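Local structure of endosialidase (Enterobacteria phage phi92, 4HIZ) at residues A[608-613]-A[628-633]; A[122-127]-A[532-537]; A[431-436]-A[460-465]; A[413-418]-A[468-473]. The protein hydrolyses sialic acid polymers internally, probably cleaving both alpha-2,8 and alpha-2,9 linkages of the host capsule during phage infection. One frame throughout, in Å; residues are numbered along the deposited sequence. Where two conformers were deposited one is given.

In the fold
Along the chain contact 3 closes first, then contacts 4, 2 and 1. The pair 431-436 and 460-465 lies between the two segments of contact 4, and both contacts lie between those of contact 2. Contacts 3 and 4 are neighbours in the beta propeller, with centres about 6 Å apart. Contact 2 lies about 25 Å from contact 3, centre to centre, and joins a propeller loop to segment 532-537, which carries the short strand 535-536. Contact 1 is remote, about 55 Å from contact 2 between centres, in a hairpin of the C-terminal fibre part. Contacts 3 and 4 thus tie propeller loops together, while contacts 1 to 3 lie where subunits of the trimer meet.

Contact 1 (A[608-613]-A[628-633]); sequences EQRLIL and QLYGSN
Arg610 and Gln628 meet across an antiparallel beta hairpin made by strands 610-614 and 626-630, in the C-terminal fibre part of the trimer. Leu611 and Leu629 form a hydrogen-bonded pair, N to O in both directions. Beyond it, Gly631 N bonds Gln609 O at 2.8 Å.

Arg610 CD lies 3.8 Å from Tyr630 CE1, and Ile612 CG2 touches Gln628 CG. Strand 610-613 also pairs in parallel with a strand of the third subunit, and Tyr594 of that subunit makes a cation-pi contact with Arg610.

Side-chain polar contacts lie at two places. Just outside the paired residues, Gln609 OE1 accepts two bonds from one residue, from Asn633 ND2 at 3.0 Å and from Asn633 N at 3.1 Å. On the face of Arg610, Ile612, Gln628 and Tyr630, the Arg610 chain runs beside Gln628, and the guanidinium and amide planes are 17° apart. Arg610 NH1 makes a salt bridge to Glu608 OE1 at 2.9 Å and also bonds Glu608 O, which fixes the guanidinium. Arg610 NE donates a hydrogen bond to Gln628 OE1 at 3.0 Å, with a bent N-H...O angle of 130°.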
loop_
_atom_site.group_PDB
_atom_site.type_symbol
_atom_site.label_atom_id
_atom_site.label_comp_id
_atom_site.label_asym_id
_atom_site.label_seq_id
_atom_site.Cartn_x
_atom_site.Cartn_y
_atom_site.Cartn_z
ATOM N N GLU A 608 -15.127 -2.640 -37.776
ATOM C CA GLU A 608 -15.819 -3.626 -36.939
ATOM C C GLU A 608 -16.702 -2.979 -35.879
ATOM O O GLU A 608 -17.463 -3.690 -35.197
ATOM C CB GLU A 608 -14.815 -4.506 -36.186
ATOM C CG GLU A 608 -13.958 -5.369 -37.125
ATOM C CD GLU A 608 -14.696 -6.602 -37.632
ATOM O OE1 GLU A 608 -15.515 -7.180 -36.906
ATOM O OE2 GLU A 608 -14.431 -7.023 -38.768
ATOM N N GLN A 609 -16.601 -1.661 -35.728
ATOM C CA GLN A 609 -17.150 -0.970 -34.540
ATOM C C GLN A 609 -18.598 -1.342 -34.211
ATOM O O GLN A 609 -19.530 -1.024 -34.977
ATOM C CB GLN A 609 -17.084 0.550 -34.705
ATOM C CG GLN A 609 -17.519 1.283 -33.422
ATOM C CD GLN A 609 -17.619 2.789 -33.650
ATOM O OE1 GLN A 609 -17.925 3.236 -34.758
ATOM N NE2 GLN A 609 -17.355 3.573 -32.609
ATOM N N ARG A 610 -18.783 -1.972 -33.047
ATOM C CA ARG A 610 -20.130 -2.306 -32.598
ATOM C C ARG A 610 -20.108 -2.749 -31.146
ATOM O O ARG A 610 -19.067 -3.170 -30.605
ATOM C CB ARG A 610 -20.710 -3.433 -33.466
ATOM C CG ARG A 610 -19.980 -4.799 -33.307
ATOM C CD ARG A 610 -20.379 -5.686 -34.477
ATOM N NE ARG A 610 -19.891 -7.071 -34.408
ATOM C CZ ARG A 610 -18.679 -7.459 -34.783
ATOM N NH1 ARG A 610 -17.758 -6.570 -35.206
ATOM N NH2 ARG A 610 -18.388 -8.759 -34.746
ATOM N N LEU A 611 -21.277 -2.643 -30.535
ATOM C CA LEU A 611 -21.480 -3.118 -29.171
ATOM C C LEU A 611 -22.373 -4.358 -29.253
ATOM O O LEU A 611 -23.405 -4.329 -29.931
ATOM C CB LEU A 611 -22.171 -2.010 -28.336
ATOM C CG LEU A 611 -22.435 -2.384 -26.858
ATOM C CD1 LEU A 611 -21.143 -2.637 -26.059
ATOM C CD2 LEU A 611 -23.310 -1.315 -26.141
ATOM N N ILE A 612 -21.980 -5.448 -28.586
ATOM C CA ILE A 612 -22.766 -6.699 -28.650
ATOM C C ILE A 612 -23.262 -7.032 -27.238
ATOM O O ILE A 612 -22.469 -7.274 -26.327
ATOM C CB ILE A 612 -21.954 -7.907 -29.181
ATOM C CG1 ILE A 612 -21.285 -7.534 -30.516
ATOM C CG2 ILE A 612 -22.898 -9.125 -29.339
ATOM C CD1 ILE A 612 -20.339 -8.654 -31.025
ATOM N N LEU A 613 -24.571 -7.047 -27.060
ATOM C CA LEU A 613 -25.166 -7.394 -25.773
ATOM C C LEU A 613 -25.618 -8.829 -25.892
ATOM O O LEU A 613 -26.326 -9.168 -26.834
ATOM C CB LEU A 613 -26.373 -6.504 -25.508
ATOM C CG LEU A 613 -26.077 -5.004 -25.517
ATOM C CD1 LEU A 613 -27.374 -4.265 -25.687
ATOM C CD2 LEU A 613 -25.403 -4.608 -24.212
ATOM N N GLN A 628 -26.965 -6.461 -31.465
ATOM C CA GLN A 628 -25.750 -5.807 -31.950
ATOM C C GLN A 628 -26.112 -4.396 -32.414
ATOM O O GLN A 628 -27.032 -4.195 -33.236
ATOM C CB GLN A 628 -25.095 -6.599 -33.111
ATOM C CG GLN A 628 -24.666 -8.025 -32.650
ATOM C CD GLN A 628 -23.522 -8.577 -33.472
ATOM O OE1 GLN A 628 -22.720 -7.833 -34.015
ATOM N NE2 GLN A 628 -23.424 -9.900 -33.527
ATOM N N LEU A 629 -25.391 -3.421 -31.883
ATOM C CA LEU A 629 -25.600 -2.026 -32.269
ATOM C C LEU A 629 -24.333 -1.612 -33.008
ATOM O O LEU A 629 -23.251 -1.593 -32.402
ATOM C CB LEU A 629 -25.768 -1.171 -30.999
ATOM C CG LEU A 629 -27.007 -1.533 -30.172
ATOM C CD1 LEU A 629 -27.047 -0.785 -28.786
ATOM C CD2 LEU A 629 -28.283 -1.327 -30.984
ATOM N N TYR A 630 -24.434 -1.326 -34.312
ATOM C CA TYR A 630 -23.241 -0.960 -35.082
ATOM C C TYR A 630 -22.923 0.532 -34.956
ATOM O O TYR A 630 -23.830 1.353 -34.880
ATOM C CB TYR A 630 -23.439 -1.280 -36.576
ATOM C CG TYR A 630 -23.518 -2.744 -36.974
ATOM C CD1 TYR A 630 -23.511 -3.773 -36.048
ATOM C CD2 TYR A 630 -23.600 -3.080 -38.315
ATOM C CE1 TYR A 630 -23.565 -5.140 -36.466
ATOM C CE2 TYR A 630 -23.676 -4.389 -38.745
ATOM C CZ TYR A 630 -23.652 -5.428 -37.824
ATOM O OH TYR A 630 -23.726 -6.743 -38.281
ATOM N N GLY A 631 -21.640 0.865 -34.910
ATOM C CA GLY A 631 -21.195 2.251 -34.858
ATOM C C GLY A 631 -21.159 2.884 -36.243
ATOM O O GLY A 631 -21.314 2.218 -37.283
ATOM N N SER A 632 -20.881 4.180 -36.243
ATOM C CA SER A 632 -20.760 4.954 -37.478
ATOM C C SER A 632 -19.546 4.566 -38.321
ATOM O O SER A 632 -19.501 4.869 -39.531
ATOM C CB SER A 632 -20.717 6.443 -37.117
ATOM O OG SER A 632 -19.556 6.737 -36.344
ATOM N N ASN A 633 -18.567 3.913 -37.698
ATOM C CA ASN A 633 -17.372 3.490 -38.457
ATOM C C ASN A 633 -17.502 2.094 -39.039
ATOM O O ASN A 633 -16.658 1.677 -39.826
ATOM C CB ASN A 633 -16.117 3.539 -37.585
ATOM C CG ASN A 633 -15.760 4.931 -37.181
ATOM O OD1 ASN A 633 -15.100 5.627 -37.925
ATOM N ND2 ASN A 633 -16.209 5.362 -36.012
HETATM O O HOH W 1 -20.622 -10.632 -34.443
#

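Contact 2 (A[122-127]-A[532-537]); sequences DGQTWS and RDFKYG
The Phe534 ring has Gln124 OE1 over one face and Thr125 at its edge. Gln124 OE1 stands 3.7 Å above the ring plane, offset toward the rim. The amide is turned 44° from the ring, so the two groups are not stacked flat. At the edge, Thr125 CG2 comes within 4.0 Å of Phe534 CE1. The same methyl touches Tyr536 CD1 at an oblique approach. The Phe534 ring also meets Tyr518 of the second subunit edge-to-face.

The contact joins a loop of the beta propeller, between strands 113-119 and 130-131, to segment 532-537, which carries the short strand 535-536. The hydrogen bonds from Gln124 go to the backbone of 532-537. Phe534 N donates to Gln124 OE1 at 2.9 Å, in the carbonyl plane and on a lone pair. Gln124 NE2 gives a weak bond to Arg532 O at 3.4 Å. The same NE2 also bonds Asp121 O, so both ends of the amide are engaged. With CG anti to the carbonyl carbon (chi1 -65°) and CD extended beyond it (chi2 -176°), the Gln124 chain spans the gap to segment 532-537.

Asp533 lies beside the amide, and its OD1 forms a salt bridge with Arg521. Other charged groups lie farther out. Arg532 NE makes a salt bridge with Asp460 of the second subunit, and Lys535 and Tyr536 extend a parallel sheet with that subunit. Asp122 and Arg532 are linked by one water, which donates to Asp122 OD2 and accepts from Arg532 NH1, each at 2.9 Å.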
loop_
_atom_site.group_PDB
_atom_site.type_symbol
_atom_site.label_atom_id
_atom_site.label_comp_id
_atom_site.label_asym_id
_atom_site.label_seq_id
_atom_site.Cartn_x
_atom_site.Cartn_y
_atom_site.Cartn_z
ATOM N N ASP A 122 1.068 4.307 20.695
ATOM C CA ASP A 122 1.936 5.285 21.312
ATOM C C ASP A 122 2.719 6.100 20.276
ATOM O O ASP A 122 3.775 6.652 20.597
ATOM C CB ASP A 122 2.846 4.646 22.384
ATOM C CG ASP A 122 2.026 4.082 23.539
ATOM O OD1 ASP A 122 1.170 4.813 24.060
ATOM O OD2 ASP A 122 2.166 2.912 23.896
ATOM N N GLY A 123 2.193 6.177 19.054
ATOM C CA GLY A 123 2.756 7.070 18.039
ATOM C C GLY A 123 3.775 6.378 17.151
ATOM O O GLY A 123 4.513 7.068 16.426
ATOM N N GLN A 124 3.847 5.043 17.209
ATOM C CA GLN A 124 4.768 4.363 16.301
ATOM C C GLN A 124 4.218 4.280 14.898
ATOM O O GLN A 124 4.970 4.478 13.938
ATOM C CB GLN A 124 5.025 2.926 16.811
ATOM C CG GLN A 124 5.745 2.952 18.135
ATOM C CD GLN A 124 6.083 1.540 18.597
ATOM O OE1 GLN A 124 7.099 0.978 18.160
ATOM N NE2 GLN A 124 5.226 0.951 19.441
ATOM N N THR A 125 2.931 3.947 14.762
ATOM C CA THR A 125 2.299 3.832 13.447
ATOM C C THR A 125 0.956 4.527 13.450
ATOM O O THR A 125 0.313 4.665 14.501
ATOM C CB THR A 125 2.080 2.359 12.960
ATOM O OG1 THR A 125 1.061 1.709 13.742
ATOM C CG2 THR A 125 3.397 1.542 13.006
ATOM N N TRP A 126 0.562 5.002 12.260
ATOM C CA TRP A 126 -0.546 5.940 12.125
ATOM C C TRP A 126 -1.471 5.486 11.005
ATOM O O TRP A 126 -1.017 4.988 9.953
ATOM C CB TRP A 126 -0.002 7.343 11.860
ATOM C CG TRP A 126 0.803 7.839 13.011
ATOM C CD1 TRP A 126 2.085 7.491 13.324
ATOM C CD2 TRP A 126 0.372 8.743 14.027
ATOM N NE1 TRP A 126 2.487 8.129 14.474
ATOM C CE2 TRP A 126 1.456 8.911 14.916
ATOM C CE3 TRP A 126 -0.833 9.430 14.274
ATOM C CZ2 TRP A 126 1.398 9.746 16.021
ATOM C CZ3 TRP A 126 -0.903 10.256 15.388
ATOM C CH2 TRP A 126 0.204 10.402 16.257
ATOM N N SER A 127 -2.768 5.640 11.255
ATOM C CA SER A 127 -3.829 5.170 10.379
ATOM C C SER A 127 -3.955 5.988 9.092
ATOM O O SER A 127 -3.312 7.052 8.926
ATOM C CB SER A 127 -5.169 5.269 11.107
ATOM O OG SER A 127 -5.494 6.666 11.385
ATOM N N ARG A 532 8.297 -1.148 24.543
ATOM C CA ARG A 532 7.135 -1.492 23.754
ATOM C C ARG A 532 7.412 -1.296 22.258
ATOM O O ARG A 532 6.500 -1.458 21.427
ATOM C CB ARG A 532 5.950 -0.596 24.147
ATOM C CG ARG A 532 5.166 -1.032 25.427
ATOM C CD ARG A 532 5.900 -0.580 26.656
ATOM N NE ARG A 532 5.318 -1.029 27.942
ATOM C CZ ARG A 532 4.582 -0.258 28.735
ATOM N NH1 ARG A 532 4.258 0.983 28.356
ATOM N NH2 ARG A 532 4.164 -0.728 29.901
ATOM N N ASP A 533 8.637 -0.912 21.905
ATOM C CA ASP A 533 8.871 -0.477 20.531
ATOM C C ASP A 533 9.014 -1.672 19.587
ATOM O O ASP A 533 9.477 -2.751 20.005
ATOM C CB ASP A 533 10.111 0.431 20.438
ATOM C CG ASP A 533 9.860 1.841 21.006
ATOM O OD1 ASP A 533 8.701 2.241 21.255
ATOM O OD2 ASP A 533 10.846 2.597 21.149
ATOM N N PHE A 534 8.622 -1.486 18.325
ATOM C CA PHE A 534 8.878 -2.500 17.292
ATOM C C PHE A 534 9.284 -1.854 15.999
ATOM O O PHE A 534 9.003 -0.670 15.771
ATOM C CB PHE A 534 7.628 -3.420 17.073
ATOM C CG PHE A 534 6.366 -2.649 16.735
ATOM C CD1 PHE A 534 6.135 -2.203 15.424
ATOM C CD2 PHE A 534 5.424 -2.335 17.737
ATOM C CE1 PHE A 534 4.980 -1.442 15.101
ATOM C CE2 PHE A 534 4.281 -1.601 17.407
ATOM C CZ PHE A 534 4.063 -1.166 16.102
ATOM N N LYS A 535 9.994 -2.623 15.170
ATOM C CA LYS A 535 10.268 -2.245 13.789
ATOM C C LYS A 535 9.065 -2.685 12.959
ATOM O O LYS A 535 8.484 -3.745 13.202
ATOM C CB LYS A 535 11.498 -3.013 13.316
ATOM C CG LYS A 535 12.012 -2.517 11.988
ATOM C CD LYS A 535 13.353 -3.203 11.610
ATOM C CE LYS A 535 13.975 -4.005 12.789
ATOM N NZ LYS A 535 14.556 -3.194 13.911
ATOM N N TYR A 536 8.672 -1.901 11.973
ATOM C CA TYR A 536 7.543 -2.352 11.158
ATOM C C TYR A 536 8.031 -3.135 9.973
ATOM O O TYR A 536 8.769 -2.584 9.132
ATOM C CB TYR A 536 6.770 -1.139 10.687
ATOM C CG TYR A 536 5.483 -1.420 9.964
ATOM C CD1 TYR A 536 4.267 -1.469 10.657
ATOM C CD2 TYR A 536 5.460 -1.596 8.594
ATOM C CE1 TYR A 536 3.076 -1.667 9.974
ATOM C CE2 TYR A 536 4.278 -1.804 7.914
ATOM C CZ TYR A 536 3.086 -1.808 8.609
ATOM O OH TYR A 536 1.913 -1.986 7.926
ATOM N N GLY A 537 7.604 -4.392 9.850
ATOM C CA GLY A 537 8.056 -5.202 8.710
ATOM C C GLY A 537 6.875 -5.901 8.045
ATOM O O GLY A 537 7.048 -6.898 7.352
HETATM O O HOH W 2 4.287 2.560 25.898
#

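Contact 3 (A[431-436]-A[460-465]); sequences GTYPRT and DQIYQG
Thr436 OG1 donates to Gln461 OE1 at 2.6 Å, a short side-chain bond. A chi2 of 51° bends the Gln461 chain and swings CD round, and OE1 on it then meets Thr436. Thr436 OG1 has a second partner in Thr413 OG1. The backbone adds three bonds. Gln461 N meets Pro434 O at 2.8 Å, nearly along the C=O axis. Thr432 and Tyr463 exchange N-H...O bonds, each 3.0 Å.

One water donates to both Tyr433 O and Asp460 OD2, and so bridges the segments beside the backbone pairing. Arg435 and Asp460 lie side by side, but their charges go elsewhere: Arg435 NE to Glu414, and Asp460 OD2 to Arg532 of the third subunit.

The segments run antiparallel where strand 435-442 pairs with strand 456-460 in the propeller, and the pairing continues into the loops. Pro434 lies in this run, and its ring lacks an N-H to give. Its CD packs on Tyr463 CB at 3.9 Å. On another side, Tyr433 CE1 touches Ile462 CG1 at 3.7 Å, the two side chains pointing the same way. Thr432 OG1, hydrogen-bonded to Ser416 OG, sits at the edge of the Tyr463 ring, 3.7 Å from Tyr463 CD2.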
loop_
_atom_site.group_PDB
_atom_site.type_symbol
_atom_site.label_atom_id
_atom_site.label_comp_id
_atom_site.label_asym_id
_atom_site.label_seq_id
_atom_site.Cartn_x
_atom_site.Cartn_y
_atom_site.Cartn_z
ATOM N N GLY A 431 15.024 25.164 -2.353
ATOM C CA GLY A 431 14.881 24.126 -1.331
ATOM C C GLY A 431 15.806 24.406 -0.153
ATOM O O GLY A 431 16.966 24.775 -0.330
ATOM N N THR A 432 15.321 24.210 1.075
ATOM C CA THR A 432 16.152 24.489 2.263
ATOM C C THR A 432 15.785 23.506 3.374
ATOM O O THR A 432 14.847 22.709 3.208
ATOM C CB THR A 432 15.918 25.918 2.855
ATOM O OG1 THR A 432 14.626 25.962 3.476
ATOM C CG2 THR A 432 16.014 27.001 1.749
ATOM N N TYR A 433 16.545 23.544 4.475
ATOM C CA TYR A 433 16.293 22.670 5.629
ATOM C C TYR A 433 15.923 23.522 6.852
ATOM O O TYR A 433 16.785 23.852 7.687
ATOM C CB TYR A 433 17.558 21.886 5.949
ATOM C CG TYR A 433 17.941 20.843 4.929
ATOM C CD1 TYR A 433 17.310 19.581 4.930
ATOM C CD2 TYR A 433 18.952 21.084 4.007
ATOM C CE1 TYR A 433 17.692 18.569 4.037
ATOM C CE2 TYR A 433 19.343 20.072 3.105
ATOM C CZ TYR A 433 18.693 18.835 3.125
ATOM O OH TYR A 433 19.064 17.829 2.243
ATOM N N PRO A 434 14.643 23.897 6.946
ATOM C CA PRO A 434 14.210 24.651 8.139
ATOM C C PRO A 434 14.402 23.886 9.441
ATOM O O PRO A 434 14.151 22.660 9.532
ATOM C CB PRO A 434 12.723 24.919 7.876
ATOM C CG PRO A 434 12.307 23.804 6.839
ATOM C CD PRO A 434 13.550 23.645 5.997
ATOM N N ARG A 435 14.827 24.630 10.458
ATOM C CA ARG A 435 15.036 24.112 11.820
ATOM C C ARG A 435 13.769 24.113 12.666
ATOM O O ARG A 435 12.980 25.071 12.612
ATOM C CB ARG A 435 16.059 25.004 12.543
ATOM C CG ARG A 435 17.488 24.910 11.918
ATOM C CD ARG A 435 18.349 26.113 12.353
ATOM N NE ARG A 435 17.776 27.362 11.833
ATOM C CZ ARG A 435 18.191 28.581 12.166
ATOM N NH1 ARG A 435 19.197 28.766 13.019
ATOM N NH2 ARG A 435 17.564 29.624 11.652
ATOM N N THR A 436 13.597 23.041 13.436
ATOM C CA THR A 436 12.580 22.993 14.487
ATOM C C THR A 436 13.240 23.194 15.837
ATOM O O THR A 436 14.302 22.621 16.108
ATOM C CB THR A 436 11.851 21.643 14.422
ATOM O OG1 THR A 436 10.926 21.703 13.333
ATOM C CG2 THR A 436 11.055 21.315 15.753
ATOM N N ASP A 460 15.537 18.852 11.910
ATOM C CA ASP A 460 15.424 19.731 10.752
ATOM C C ASP A 460 14.507 19.085 9.720
ATOM O O ASP A 460 14.641 17.873 9.415
ATOM C CB ASP A 460 16.782 19.902 10.043
ATOM C CG ASP A 460 17.768 20.823 10.781
ATOM O OD1 ASP A 460 17.414 21.421 11.815
ATOM O OD2 ASP A 460 18.919 20.955 10.276
ATOM N N GLN A 461 13.655 19.908 9.125
ATOM C CA GLN A 461 12.683 19.513 8.110
ATOM C C GLN A 461 13.180 19.964 6.734
ATOM O O GLN A 461 14.284 20.510 6.614
ATOM C CB GLN A 461 11.337 20.195 8.433
ATOM C CG GLN A 461 10.544 19.381 9.461
ATOM C CD GLN A 461 11.348 19.030 10.702
ATOM O OE1 GLN A 461 11.646 19.909 11.547
ATOM N NE2 GLN A 461 11.705 17.732 10.840
ATOM N N ILE A 462 12.336 19.782 5.723
ATOM C CA ILE A 462 12.617 20.281 4.374
ATOM C C ILE A 462 11.500 21.226 3.923
ATOM O O ILE A 462 10.320 20.936 4.093
ATOM C CB ILE A 462 12.727 19.087 3.371
ATOM C CG1 ILE A 462 14.007 18.278 3.653
ATOM C CG2 ILE A 462 12.689 19.581 1.889
ATOM C CD1 ILE A 462 13.998 16.882 2.941
ATOM N N TYR A 463 11.909 22.334 3.300
ATOM C CA TYR A 463 11.017 23.227 2.581
ATOM C C TYR A 463 11.342 23.005 1.095
ATOM O O TYR A 463 12.502 23.172 0.670
ATOM C CB TYR A 463 11.314 24.685 3.009
ATOM C CG TYR A 463 10.822 25.752 2.046
ATOM C CD1 TYR A 463 9.460 25.993 1.858
ATOM C CD2 TYR A 463 11.733 26.491 1.304
ATOM C CE1 TYR A 463 8.996 26.960 0.961
ATOM C CE2 TYR A 463 11.292 27.489 0.415
ATOM C CZ TYR A 463 9.936 27.710 0.234
ATOM O OH TYR A 463 9.513 28.648 -0.672
ATOM N N GLN A 464 10.336 22.623 0.310
ATOM C CA GLN A 464 10.599 22.140 -1.080
ATOM C C GLN A 464 11.117 23.301 -1.986
ATOM O O GLN A 464 12.067 23.128 -2.740
ATOM C CB GLN A 464 9.342 21.524 -1.682
ATOM C CG GLN A 464 9.573 20.734 -3.007
ATOM C CD GLN A 464 9.725 21.613 -4.217
ATOM O OE1 GLN A 464 9.011 22.606 -4.368
ATOM N NE2 GLN A 464 10.622 21.221 -5.131
ATOM N N GLY A 465 10.489 24.487 -1.920
ATOM C CA GLY A 465 11.058 25.647 -2.610
ATOM C C GLY A 465 10.433 26.126 -3.913
ATOM O O GLY A 465 10.730 27.252 -4.319
HETATM O O HOH W 3 19.322 23.328 8.763
#

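Contact 4 (A[413-418]-A[468-473]); sequences TERSFG and VNSACG
Arg415 and Ser470 bond each other twice, side chain to backbone in both directions. Ser470 OG donates to Arg415 O at 2.7 Å, in the carbonyl plane and on a lone pair. Arg415 NH1 donates to Ser470 O at 3.0 Å, with that oxygen at the edge of the guanidinium. The side chains also touch, Arg415 CB to Ser470 CB at 3.8 Å. Next to them, Thr413 CB packs on Gly473 CA at 3.6 Å, and Cys472 CB lies against Glu414 O.

Several bonds hold these groups. Ser470 OG also accepts from Cys472 N at 3.1 Å, an ST turn that sets the hydroxyl. Ser470 OG is anti to the backbone N (chi1 178°), pointing at Arg415 O. The Arg415 chain bends at CD (chi2 -82°), and NH2 bonds His396 O. A water donates to Thr413 O and to Cys472 O.

The contact joins two propeller loops through buried residues, one loop after strand 407-413 and one before strand 473-480. Neither loop has regular pairing with the other here. The Ser470 hydroxyl gives one bond and takes one, and the buried Arg415 guanidinium meets carbonyl oxygens from both Ser470 and His396, so backbone dipoles probably help to stabilise its charge.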
loop_
_atom_site.group_PDB
_atom_site.type_symbol
_atom_site.label_atom_id
_atom_site.label_comp_id
_atom_site.label_asym_id
_atom_site.label_seq_id
_atom_site.Cartn_x
_atom_site.Cartn_y
_atom_site.Cartn_z
ATOM N N THR A 413 8.728 25.975 14.582
ATOM C CA THR A 413 9.529 25.579 13.403
ATOM C C THR A 413 9.599 26.756 12.465
ATOM O O THR A 413 8.569 27.356 12.169
ATOM C CB THR A 413 8.833 24.413 12.680
ATOM O OG1 THR A 413 8.662 23.311 13.588
ATOM C CG2 THR A 413 9.632 23.936 11.454
ATOM N N GLU A 414 10.785 27.058 11.925
ATOM C CA GLU A 414 10.819 28.121 10.912
ATOM C C GLU A 414 10.264 27.564 9.568
ATOM O O GLU A 414 10.251 26.353 9.336
ATOM C CB GLU A 414 12.230 28.707 10.764
ATOM C CG GLU A 414 13.241 27.630 10.296
ATOM C CD GLU A 414 14.697 28.109 10.318
ATOM O OE1 GLU A 414 14.952 29.310 10.594
ATOM O OE2 GLU A 414 15.604 27.270 10.037
ATOM N N ARG A 415 9.753 28.448 8.713
ATOM C CA ARG A 415 9.110 28.035 7.461
ATOM C C ARG A 415 10.154 27.592 6.428
ATOM O O ARG A 415 9.864 26.755 5.561
ATOM C CB ARG A 415 8.326 29.228 6.877
ATOM C CG ARG A 415 7.200 29.689 7.793
ATOM C CD ARG A 415 5.986 28.798 7.585
ATOM N NE ARG A 415 4.970 29.273 8.492
ATOM C CZ ARG A 415 3.681 29.063 8.370
ATOM N NH1 ARG A 415 3.197 28.311 7.368
ATOM N NH2 ARG A 415 2.893 29.606 9.285
ATOM N N SER A 416 11.327 28.204 6.519
ATOM C CA SER A 416 12.444 27.887 5.614
ATOM C C SER A 416 13.731 28.203 6.355
ATOM O O SER A 416 13.709 28.985 7.321
ATOM C CB SER A 416 12.316 28.697 4.302
ATOM O OG SER A 416 13.430 28.410 3.443
ATOM N N PHE A 417 14.853 27.604 5.942
ATOM C CA PHE A 417 16.066 27.779 6.703
ATOM C C PHE A 417 16.443 29.257 6.890
ATOM O O PHE A 417 16.395 30.057 5.942
ATOM C CB PHE A 417 17.273 27.074 6.049
ATOM C CG PHE A 417 18.517 27.263 6.842
ATOM C CD1 PHE A 417 18.670 26.613 8.064
ATOM C CD2 PHE A 417 19.496 28.171 6.434
ATOM C CE1 PHE A 417 19.804 26.824 8.850
ATOM C CE2 PHE A 417 20.624 28.395 7.230
ATOM C CZ PHE A 417 20.776 27.710 8.436
ATOM N N GLY A 418 16.821 29.598 8.120
ATOM C CA GLY A 418 17.419 30.886 8.412
ATOM C C GLY A 418 16.405 32.002 8.671
ATOM O O GLY A 418 16.811 33.159 8.824
ATOM N N VAL A 468 6.053 29.712 -2.870
ATOM C CA VAL A 468 6.459 30.569 -1.767
ATOM C C VAL A 468 5.942 30.003 -0.448
ATOM O O VAL A 468 6.599 30.161 0.583
ATOM C CB VAL A 468 5.951 32.023 -1.951
ATOM C CG1 VAL A 468 4.422 32.092 -1.778
ATOM C CG2 VAL A 468 6.657 32.929 -0.958
ATOM N N ASN A 469 4.824 29.270 -0.496
ATOM C CA ASN A 469 4.190 28.828 0.743
ATOM C C ASN A 469 4.950 27.641 1.337
ATOM O O ASN A 469 5.484 26.798 0.607
ATOM C CB ASN A 469 2.761 28.349 0.498
ATOM C CG ASN A 469 1.963 29.291 -0.317
ATOM O OD1 ASN A 469 1.775 29.085 -1.534
ATOM N ND2 ASN A 469 1.504 30.356 0.312
ATOM N N SER A 470 4.969 27.578 2.661
ATOM C CA SER A 470 5.587 26.467 3.383
ATOM C C SER A 470 4.616 25.825 4.349
ATOM O O SER A 470 3.889 26.513 5.082
ATOM C CB SER A 470 6.805 26.973 4.157
ATOM O OG SER A 470 7.389 25.915 4.909
ATOM N N ALA A 471 4.623 24.485 4.376
ATOM C CA ALA A 471 3.811 23.738 5.349
ATOM C C ALA A 471 4.592 23.410 6.623
ATOM O O ALA A 471 4.058 22.756 7.534
ATOM C CB ALA A 471 3.299 22.473 4.712
ATOM N N CYS A 472 5.853 23.840 6.702
ATOM C CA CYS A 472 6.699 23.416 7.819
ATOM C C CYS A 472 6.213 24.033 9.108
ATOM O O CYS A 472 5.946 25.214 9.153
ATOM C CB CYS A 472 8.183 23.772 7.562
ATOM S SG CYS A 472 8.869 22.844 6.174
ATOM N N GLY A 473 6.071 23.222 10.144
ATOM C CA GLY A 473 5.575 23.693 11.432
ATOM C C GLY A 473 4.066 23.638 11.510
ATOM O O GLY A 473 3.450 22.551 11.323
HETATM O O HOH W 4 6.588 27.764 10.377
#